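Local coordinates for protein cytochrome C2 (Rhodospirillum rubrum, PDB 3C2C) that carries single electrons on a covalently bound haem, probably shuttling between membrane complexes of the bacterial photosynthetic electron-transfer chain, at residues V35-A41 and K56-W62; A68-K72 and D98-E102. All coordinates share one frame; numbering follows the deposited sequence.

Overall arrangement
Past helix 4-10, the chain reaches 35-41, which pairs with 56-62 in contact 1 and closes a loop that contains most of helix 50-57. That contact is complete before contact 2 opens. Helix 64-72 follows, and its end at 68-72 meets the start of helix 98-108, closing a second loop that includes helix 74-82. The two contacts therefore run in series, neither nested nor crossed, with centres about 17 Å apart. They join where Trp62 CZ3 packs on Tyr70 CB at 3.7 Å. Both reach the haem: contact 1 binds one of its propionates, and contact 2 lays Tyr70 against the porphyrin.

Contact 1: residues V35-A41 and K56-W62. With HEM (protoporphyrin IX containing Fe), chain B.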
loop_
_atom_site.group_PDB
_atom_site.type_symbol
_atom_site.label_atom_id
_atom_site.label_comp_id
_atom_site.label_asym_id
_atom_site.label_seq_id
_atom_site.Cartn_x
_atom_site.Cartn_y
_atom_site.Cartn_z
ATOM N N VAL A 35 -2.063 -2.284 7.782
ATOM C CA VAL A 35 -2.178 -2.571 6.340
ATOM C C VAL A 35 -1.482 -4.016 6.084
ATOM O O VAL A 35 -1.815 -4.720 5.263
ATOM C CB VAL A 35 -1.773 -1.537 5.308
ATOM C CG1 VAL A 35 -0.322 -1.130 5.266
ATOM C CG2 VAL A 35 -2.355 -1.713 3.937
ATOM N N PHE A 36 -0.443 -4.236 6.883
ATOM C CA PHE A 36 0.380 -5.404 6.645
ATOM C C PHE A 36 -0.533 -6.659 6.837
ATOM O O PHE A 36 -1.006 -6.846 8.014
ATOM C CB PHE A 36 1.748 -5.525 7.333
ATOM C CG PHE A 36 2.683 -6.678 7.118
ATOM C CD1 PHE A 36 3.388 -6.647 5.953
ATOM C CD2 PHE A 36 2.719 -7.744 8.046
ATOM C CE1 PHE A 36 4.130 -7.852 5.563
ATOM C CE2 PHE A 36 3.540 -8.878 7.784
ATOM C CZ PHE A 36 4.138 -8.836 6.474
ATOM N N GLU A 37 -0.363 -7.580 5.851
ATOM C CA GLU A 37 -1.230 -8.819 5.895
ATOM C C GLU A 37 -2.644 -8.623 5.916
ATOM O O GLU A 37 -3.367 -9.514 6.237
ATOM C CB GLU A 37 -0.741 -9.841 6.928
ATOM C CG GLU A 37 0.647 -10.180 6.455
ATOM C CD GLU A 37 1.372 -11.347 7.144
ATOM O OE1 GLU A 37 2.249 -11.927 6.247
ATOM O OE2 GLU A 37 0.913 -11.491 8.332
ATOM N N ASN A 38 -3.128 -7.480 5.535
ATOM C CA ASN A 38 -4.598 -7.165 5.668
ATOM C C ASN A 38 -5.043 -7.253 4.150
ATOM O O ASN A 38 -4.182 -7.322 3.330
ATOM C CB ASN A 38 -4.730 -5.745 6.351
ATOM C CG ASN A 38 -6.120 -5.698 6.845
ATOM O OD1 ASN A 38 -7.231 -6.146 6.570
ATOM N ND2 ASN A 38 -6.268 -4.820 7.865
ATOM N N THR A 39 -6.252 -7.385 3.878
ATOM C CA THR A 39 -6.882 -7.252 2.609
ATOM C C THR A 39 -6.604 -6.029 1.798
ATOM O O THR A 39 -6.240 -4.979 2.280
ATOM C CB THR A 39 -8.426 -7.335 2.832
ATOM O OG1 THR A 39 -8.889 -8.390 3.690
ATOM C CG2 THR A 39 -9.229 -6.113 2.816
ATOM N N ALA A 40 -6.755 -6.073 0.456
ATOM C CA ALA A 40 -6.715 -4.880 -0.443
ATOM C C ALA A 40 -7.972 -4.164 0.053
ATOM O O ALA A 40 -8.895 -4.885 0.590
ATOM C CB ALA A 40 -7.077 -5.353 -1.802
ATOM N N ALA A 41 -8.060 -2.940 -0.218
ATOM C CA ALA A 41 -9.274 -2.147 0.167
ATOM C C ALA A 41 -9.603 -2.288 1.701
ATOM O O ALA A 41 -10.751 -2.632 2.068
ATOM C CB ALA A 41 -10.375 -2.483 -0.789
ATOM N N LYS A 56 -9.718 -7.353 -3.703
ATOM C CA LYS A 56 -10.125 -7.781 -2.304
ATOM C C LYS A 56 -11.074 -9.050 -2.499
ATOM O O LYS A 56 -10.909 -10.036 -1.846
ATOM C CB LYS A 56 -10.790 -6.744 -1.485
ATOM C CG LYS A 56 -11.482 -7.382 -0.267
ATOM C CD LYS A 56 -11.771 -6.212 0.742
ATOM C CE LYS A 56 -13.242 -5.971 0.775
ATOM N NZ LYS A 56 -13.508 -5.197 2.131
ATOM N N ALA A 57 -11.976 -8.937 -3.397
ATOM C CA ALA A 57 -12.760 -10.184 -3.802
ATOM C C ALA A 57 -12.016 -11.429 -4.159
ATOM O O ALA A 57 -12.371 -12.600 -3.952
ATOM C CB ALA A 57 -13.585 -9.761 -5.045
ATOM N N LYS A 58 -10.836 -11.378 -4.866
ATOM C CA LYS A 58 -9.919 -12.335 -5.237
ATOM C C LYS A 58 -9.230 -12.946 -4.008
ATOM O O LYS A 58 -8.537 -13.950 -4.229
ATOM C CB LYS A 58 -8.972 -11.999 -6.376
ATOM C CG LYS A 58 -9.325 -12.337 -7.726
ATOM C CD LYS A 58 -8.507 -11.430 -8.697
ATOM C CE LYS A 58 -8.191 -12.203 -10.042
ATOM N NZ LYS A 58 -6.822 -11.731 -10.625
ATOM N N GLY A 59 -9.218 -12.242 -2.900
ATOM C CA GLY A 59 -8.556 -12.619 -1.575
ATOM C C GLY A 59 -7.112 -12.048 -1.627
ATOM O O GLY A 59 -6.369 -12.654 -0.736
ATOM N N LEU A 60 -6.830 -10.954 -2.346
ATOM C CA LEU A 60 -5.423 -10.463 -2.237
ATOM C C LEU A 60 -5.321 -9.791 -0.847
ATOM O O LEU A 60 -6.144 -8.993 -0.416
ATOM C CB LEU A 60 -5.178 -9.365 -3.302
ATOM C CG LEU A 60 -3.693 -9.008 -3.364
ATOM C CD1 LEU A 60 -3.346 -8.626 -4.735
ATOM C CD2 LEU A 60 -3.628 -7.659 -2.502
ATOM N N THR A 61 -4.257 -10.166 -0.224
ATOM C CA THR A 61 -3.794 -9.710 1.103
ATOM C C THR A 61 -2.401 -9.015 0.813
ATOM O O THR A 61 -1.609 -9.229 -0.141
ATOM C CB THR A 61 -3.875 -10.701 2.199
ATOM O OG1 THR A 61 -2.737 -11.553 1.999
ATOM C CG2 THR A 61 -5.124 -11.363 2.533
ATOM N N TRP A 62 -2.065 -7.986 1.759
ATOM C CA TRP A 62 -0.827 -7.189 1.639
ATOM C C TRP A 62 0.324 -7.883 2.373
ATOM O O TRP A 62 0.968 -7.423 3.307
ATOM C CB TRP A 62 -1.070 -5.785 2.193
ATOM C CG TRP A 62 -1.875 -4.851 1.257
ATOM C CD1 TRP A 62 -3.132 -4.318 1.707
ATOM C CD2 TRP A 62 -1.740 -4.681 -0.110
ATOM N NE1 TRP A 62 -3.708 -3.724 0.539
ATOM C CE2 TRP A 62 -2.822 -3.829 -0.490
ATOM C CE3 TRP A 62 -0.696 -4.949 -1.017
ATOM C CZ2 TRP A 62 -3.011 -3.177 -1.804
ATOM C CZ3 TRP A 62 -0.912 -4.310 -2.281
ATOM C CH2 TRP A 62 -2.036 -3.538 -2.657
HETATM C CHA HEM B . -3.443 3.376 -1.432
HETATM C CHB HEM B . 1.035 2.511 0.426
HETATM C CHC HEM B . 2.442 6.952 -1.145
HETATM C CHD HEM B . -2.049 7.959 -2.548
HETATM C C1A HEM B . -2.278 2.799 -0.887
HETATM C C2A HEM B . -2.208 1.421 -0.446
HETATM C C3A HEM B . -1.046 1.224 0.161
HETATM C C4A HEM B . -0.209 2.406 -0.079
HETATM C CMA HEM B . -0.502 -0.164 0.721
HETATM C CAA HEM B . -3.446 0.413 -0.526
HETATM C CBA HEM B . -4.230 0.150 0.811
HETATM C CGA HEM B . -5.429 -0.713 0.648
HETATM O O1A HEM B . -5.519 -1.548 -0.360
HETATM O O2A HEM B . -6.193 -0.717 1.627
HETATM C C1B HEM B . 1.712 3.767 0.265
HETATM C C2B HEM B . 3.090 3.916 0.599
HETATM C C3B HEM B . 3.418 5.130 0.107
HETATM C C4B HEM B . 2.382 5.699 -0.641
HETATM C CMB HEM B . 3.888 2.947 1.545
HETATM C CAB HEM B . 4.890 5.778 0.071
HETATM C CBB HEM B . 6.033 4.898 -0.111
HETATM C C1C HEM B . 1.367 7.539 -1.662
HETATM C C2C HEM B . 1.313 9.029 -2.113
HETATM C C3C HEM B . 0.111 9.211 -2.637
HETATM C C4C HEM B . -0.726 8.080 -2.209
HETATM C CMC HEM B . 2.647 9.741 -2.295
HETATM C CAC HEM B . -0.469 10.478 -3.316
HETATM C CBC HEM B . 0.203 11.271 -4.202
HETATM C C1D HEM B . -2.790 6.802 -2.423
HETATM C C2D HEM B . -4.145 6.630 -2.824
HETATM C C3D HEM B . -4.532 5.380 -2.505
HETATM C C4D HEM B . -3.423 4.673 -1.987
HETATM C CMD HEM B . -4.918 7.850 -3.465
HETATM C CAD HEM B . -5.913 4.710 -2.823
HETATM C CBD HEM B . -5.874 4.402 -4.315
HETATM C CGD HEM B . -7.207 4.188 -4.995
HETATM O O1D HEM B . -8.193 3.744 -4.348
HETATM O O2D HEM B . -7.234 4.338 -6.295
HETATM N NA HEM B . -1.072 3.333 -0.627
HETATM N NB HEM B . 1.324 4.833 -0.592
HETATM N NC HEM B . 0.104 7.055 -1.775
HETATM N ND HEM B . -2.297 5.581 -1.934
HETATM FE FE HEM B . -0.511 5.215 -1.216
HETATM O O HOH W 1 -12.525 -3.480 3.988
#
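Residues Glu37-Ala40 run antiparallel beside Leu60-Trp62, bound by three backbone hydrogen bonds, Glu37 N to Trp62 O (2.9 Å), Trp62 N to Asn38 O (2.7 Å) and Ala40 N to Leu60 O (3.1 Å), with a single beta bridge between Thr39 and Thr61. A type II turn, Val35-Asn38, brings the first segment into line; a Schellman motif with Gly59 at positive phi follows helix 50-57 and turns the chain into Leu60-Trp62. Trp62 gives the largest share of the contact. With CG anti to its carbonyl carbon (chi1 -76°), the indole reaches toward 35-41, where Val35 CG2 packs against CD1 at 3.5 Å. Leu60 CD2 lies over one indole face, near the rim, and also touches Ala40 CB. At the indole edge, in the ring plane, NE1 donates to propionate oxygen O1A of the haem (3.0 Å), and Ala41 N donates to the same oxygen. This two-donor grip belongs to the haem crevice of the cytochrome c fold; it ties both segments to one propionate and probably helps offset its charge. Ser49, His42 and Lys90 add further hydrogen bonds to the haem. On the outer side the Lys56 chain, bent at chi3 (110°), passes beside Ala40 O and crosses Thr39, CD lying only 3.3 Å from Thr39 CG2, tighter than normal van der Waals contact. Its ammonium NZ stops 3.8 Å from Ala41 O; a water accepts from NZ and donates to that carbonyl, bridging them. Within the turn, Glu37 CG sits over one face of the Phe36 ring, offset toward the rim, while Asn38 ND2 bonds back to Gly34 O.

Contact 2: residues A68-K72 and D98-E102; sequences AAYVK and DDEIE. With HEM (protoporphyrin IX containing Fe), chain B.
Ile101 meets three residues of 68-72 with three different carbons, yet no hydrogen bond joins 68-72 to 98-102; the axes of the two short segments approach to 10.2 Å, their N-to-C directions 125° apart. Its CG2, anti to the backbone N, touches Ala68 CB at 3.8 Å; CG1 lies 3.7 Å from Val71 CG2, the two side chains sliding past each other in opposite directions. CD1 packs against Lys72 CG, and the lysine's extended chain crosses it at about a right angle; NZ, whose placing is doubtful, makes at most a long salt bridge to Asp98 OD1 (3.9 Å). From the same helix, Tyr70 leaves this interface for the haem: with CG anti to the backbone N (chi1 -175°), it brings OH 3.4 Å from porphyrin C1A and CE2 3.7 Å from C3A. The hydroxyl is hydrogen-bonded to that of Tyr52. Replacing Tyr70 with an alanine would probably leave the Tyr52 hydroxyl without this partner and open a gap beside the porphyrin. Leu95 also touches Ile101 and is backbone-bonded to Val71, so the loop before helix 98-108 joins the packing of that helix on helix 64-72.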
loop_
_atom_site.group_PDB
_atom_site.type_symbol
_atom_site.label_atom_id
_atom_site.label_comp_id
_atom_site.label_asym_id
_atom_site.label_seq_id
_atom_site.Cartn_x
_atom_site.Cartn_y
_atom_site.Cartn_z
ATOM N N ALA A 68 5.593 -5.191 -2.122
ATOM C CA ALA A 68 6.859 -4.935 -2.892
ATOM C C ALA A 68 6.407 -4.606 -4.252
ATOM O O ALA A 68 7.098 -3.779 -4.869
ATOM C CB ALA A 68 7.997 -5.858 -2.664
ATOM N N ALA A 69 5.726 -5.505 -5.018
ATOM C CA ALA A 69 5.347 -5.262 -6.420
ATOM C C ALA A 69 4.459 -4.009 -6.546
ATOM O O ALA A 69 4.548 -3.222 -7.494
ATOM C CB ALA A 69 4.582 -6.508 -6.702
ATOM N N TYR A 70 3.501 -3.892 -5.589
ATOM C CA TYR A 70 2.630 -2.677 -5.638
ATOM C C TYR A 70 3.370 -1.366 -5.635
ATOM O O TYR A 70 3.080 -0.495 -6.423
ATOM C CB TYR A 70 1.713 -2.776 -4.363
ATOM C CG TYR A 70 0.760 -1.659 -4.445
ATOM C CD1 TYR A 70 -0.324 -1.437 -5.291
ATOM C CD2 TYR A 70 0.802 -0.698 -3.382
ATOM C CE1 TYR A 70 -1.231 -0.394 -5.319
ATOM C CE2 TYR A 70 -0.076 0.390 -3.327
ATOM C CZ TYR A 70 -1.197 0.433 -4.157
ATOM O OH TYR A 70 -2.012 1.527 -4.019
ATOM N N VAL A 71 4.242 -1.312 -4.606
ATOM C CA VAL A 71 4.747 0.148 -4.374
ATOM C C VAL A 71 5.797 0.497 -5.506
ATOM O O VAL A 71 6.074 1.694 -5.708
ATOM C CB VAL A 71 5.509 0.360 -3.028
ATOM C CG1 VAL A 71 4.502 0.144 -1.934
ATOM C CG2 VAL A 71 6.843 -0.447 -2.874
ATOM N N LYS A 72 6.088 -0.528 -6.329
ATOM C CA LYS A 72 6.968 -0.240 -7.468
ATOM C C LYS A 72 6.256 0.466 -8.638
ATOM O O LYS A 72 6.873 1.226 -9.418
ATOM C CB LYS A 72 7.774 -1.426 -8.183
ATOM C CG LYS A 72 8.254 -2.497 -7.232
ATOM C CD LYS A 72 9.586 -3.407 -7.438
ATOM C CE LYS A 72 9.287 -4.623 -6.494
ATOM N NZ LYS A 72 10.307 -5.586 -5.944
ATOM N N ASP A 98 15.336 -0.374 -4.620
ATOM C CA ASP A 98 14.986 -1.650 -3.974
ATOM C C ASP A 98 15.183 -1.695 -2.499
ATOM O O ASP A 98 14.447 -2.294 -1.730
ATOM C CB ASP A 98 15.717 -2.870 -4.798
ATOM C CG ASP A 98 14.674 -3.441 -5.961
ATOM O OD1 ASP A 98 13.453 -3.330 -6.180
ATOM O OD2 ASP A 98 15.453 -3.777 -6.848
ATOM N N ASP A 99 16.254 -0.993 -2.181
ATOM C CA ASP A 99 16.564 -0.946 -0.698
ATOM C C ASP A 99 15.357 -0.265 -0.024
ATOM O O ASP A 99 15.047 -0.594 1.031
ATOM C CB ASP A 99 17.934 -0.363 -0.493
ATOM C CG ASP A 99 18.147 1.144 -0.953
ATOM O OD1 ASP A 99 18.303 1.824 0.205
ATOM O OD2 ASP A 99 18.296 2.081 -1.896
ATOM N N GLU A 100 14.938 0.931 -0.597
ATOM C CA GLU A 100 13.800 1.686 -0.110
ATOM C C GLU A 100 12.586 0.829 0.096
ATOM O O GLU A 100 11.937 0.957 1.128
ATOM C CB GLU A 100 13.527 2.988 -0.867
ATOM C CG GLU A 100 14.690 4.011 -0.830
ATOM C CD GLU A 100 14.473 5.351 -1.372
ATOM O OE1 GLU A 100 15.178 6.411 -1.269
ATOM O OE2 GLU A 100 13.303 5.471 -1.901
ATOM N N ILE A 101 12.262 -0.064 -0.983
ATOM C CA ILE A 101 11.000 -0.727 -0.850
ATOM C C ILE A 101 11.103 -1.650 0.341
ATOM O O ILE A 101 10.144 -1.928 1.052
ATOM C CB ILE A 101 11.001 -1.481 -2.258
ATOM C CG1 ILE A 101 10.493 -0.505 -3.373
ATOM C CG2 ILE A 101 9.927 -2.619 -2.241
ATOM C CD1 ILE A 101 10.693 -0.837 -4.785
ATOM N N GLU A 102 12.290 -2.427 0.266
ATOM C CA GLU A 102 12.447 -3.398 1.337
ATOM C C GLU A 102 12.329 -2.825 2.768
ATOM O O GLU A 102 11.698 -3.307 3.669
ATOM C CB GLU A 102 13.753 -4.202 1.146
HETATM C CHA HEM B . -3.443 3.376 -1.432
HETATM C CHB HEM B . 1.035 2.511 0.426
HETATM C CHC HEM B . 2.442 6.952 -1.145
HETATM C CHD HEM B . -2.049 7.959 -2.548
HETATM C C1A HEM B . -2.278 2.799 -0.887
HETATM C C2A HEM B . -2.208 1.421 -0.446
HETATM C C3A HEM B . -1.046 1.224 0.161
HETATM C C4A HEM B . -0.209 2.406 -0.079
HETATM C CMA HEM B . -0.502 -0.164 0.721
HETATM C CAA HEM B . -3.446 0.413 -0.526
HETATM C CBA HEM B . -4.230 0.150 0.811
HETATM C CGA HEM B . -5.429 -0.713 0.648
HETATM O O1A HEM B . -5.519 -1.548 -0.360
HETATM O O2A HEM B . -6.193 -0.717 1.627
HETATM C C1B HEM B . 1.712 3.767 0.265
HETATM C C2B HEM B . 3.090 3.916 0.599
HETATM C C3B HEM B . 3.418 5.130 0.107
HETATM C C4B HEM B . 2.382 5.699 -0.641
HETATM C CMB HEM B . 3.888 2.947 1.545
HETATM C CAB HEM B . 4.890 5.778 0.071
HETATM C CBB HEM B . 6.033 4.898 -0.111
HETATM C C1C HEM B . 1.367 7.539 -1.662
HETATM C C2C HEM B . 1.313 9.029 -2.113
HETATM C C3C HEM B . 0.111 9.211 -2.637
HETATM C C4C HEM B . -0.726 8.080 -2.209
HETATM C CMC HEM B . 2.647 9.741 -2.295
HETATM C CAC HEM B . -0.469 10.478 -3.316
HETATM C CBC HEM B . 0.203 11.271 -4.202
HETATM C C1D HEM B . -2.790 6.802 -2.423
HETATM C C2D HEM B . -4.145 6.630 -2.824
HETATM C C3D HEM B . -4.532 5.380 -2.505
HETATM C C4D HEM B . -3.423 4.673 -1.987
HETATM C CMD HEM B . -4.918 7.850 -3.465
HETATM C CAD HEM B . -5.913 4.710 -2.823
HETATM C CBD HEM B . -5.874 4.402 -4.315
HETATM C CGD HEM B . -7.207 4.188 -4.995
HETATM O O1D HEM B . -8.193 3.744 -4.348
HETATM O O2D HEM B . -7.234 4.338 -6.295
HETATM N NA HEM B . -1.072 3.333 -0.627
HETATM N NB HEM B . 1.324 4.833 -0.592
HETATM N NC HEM B . 0.104 7.055 -1.775
HETATM N ND HEM B . -2.297 5.581 -1.934
HETATM FE FE HEM B . -0.511 5.215 -1.216
#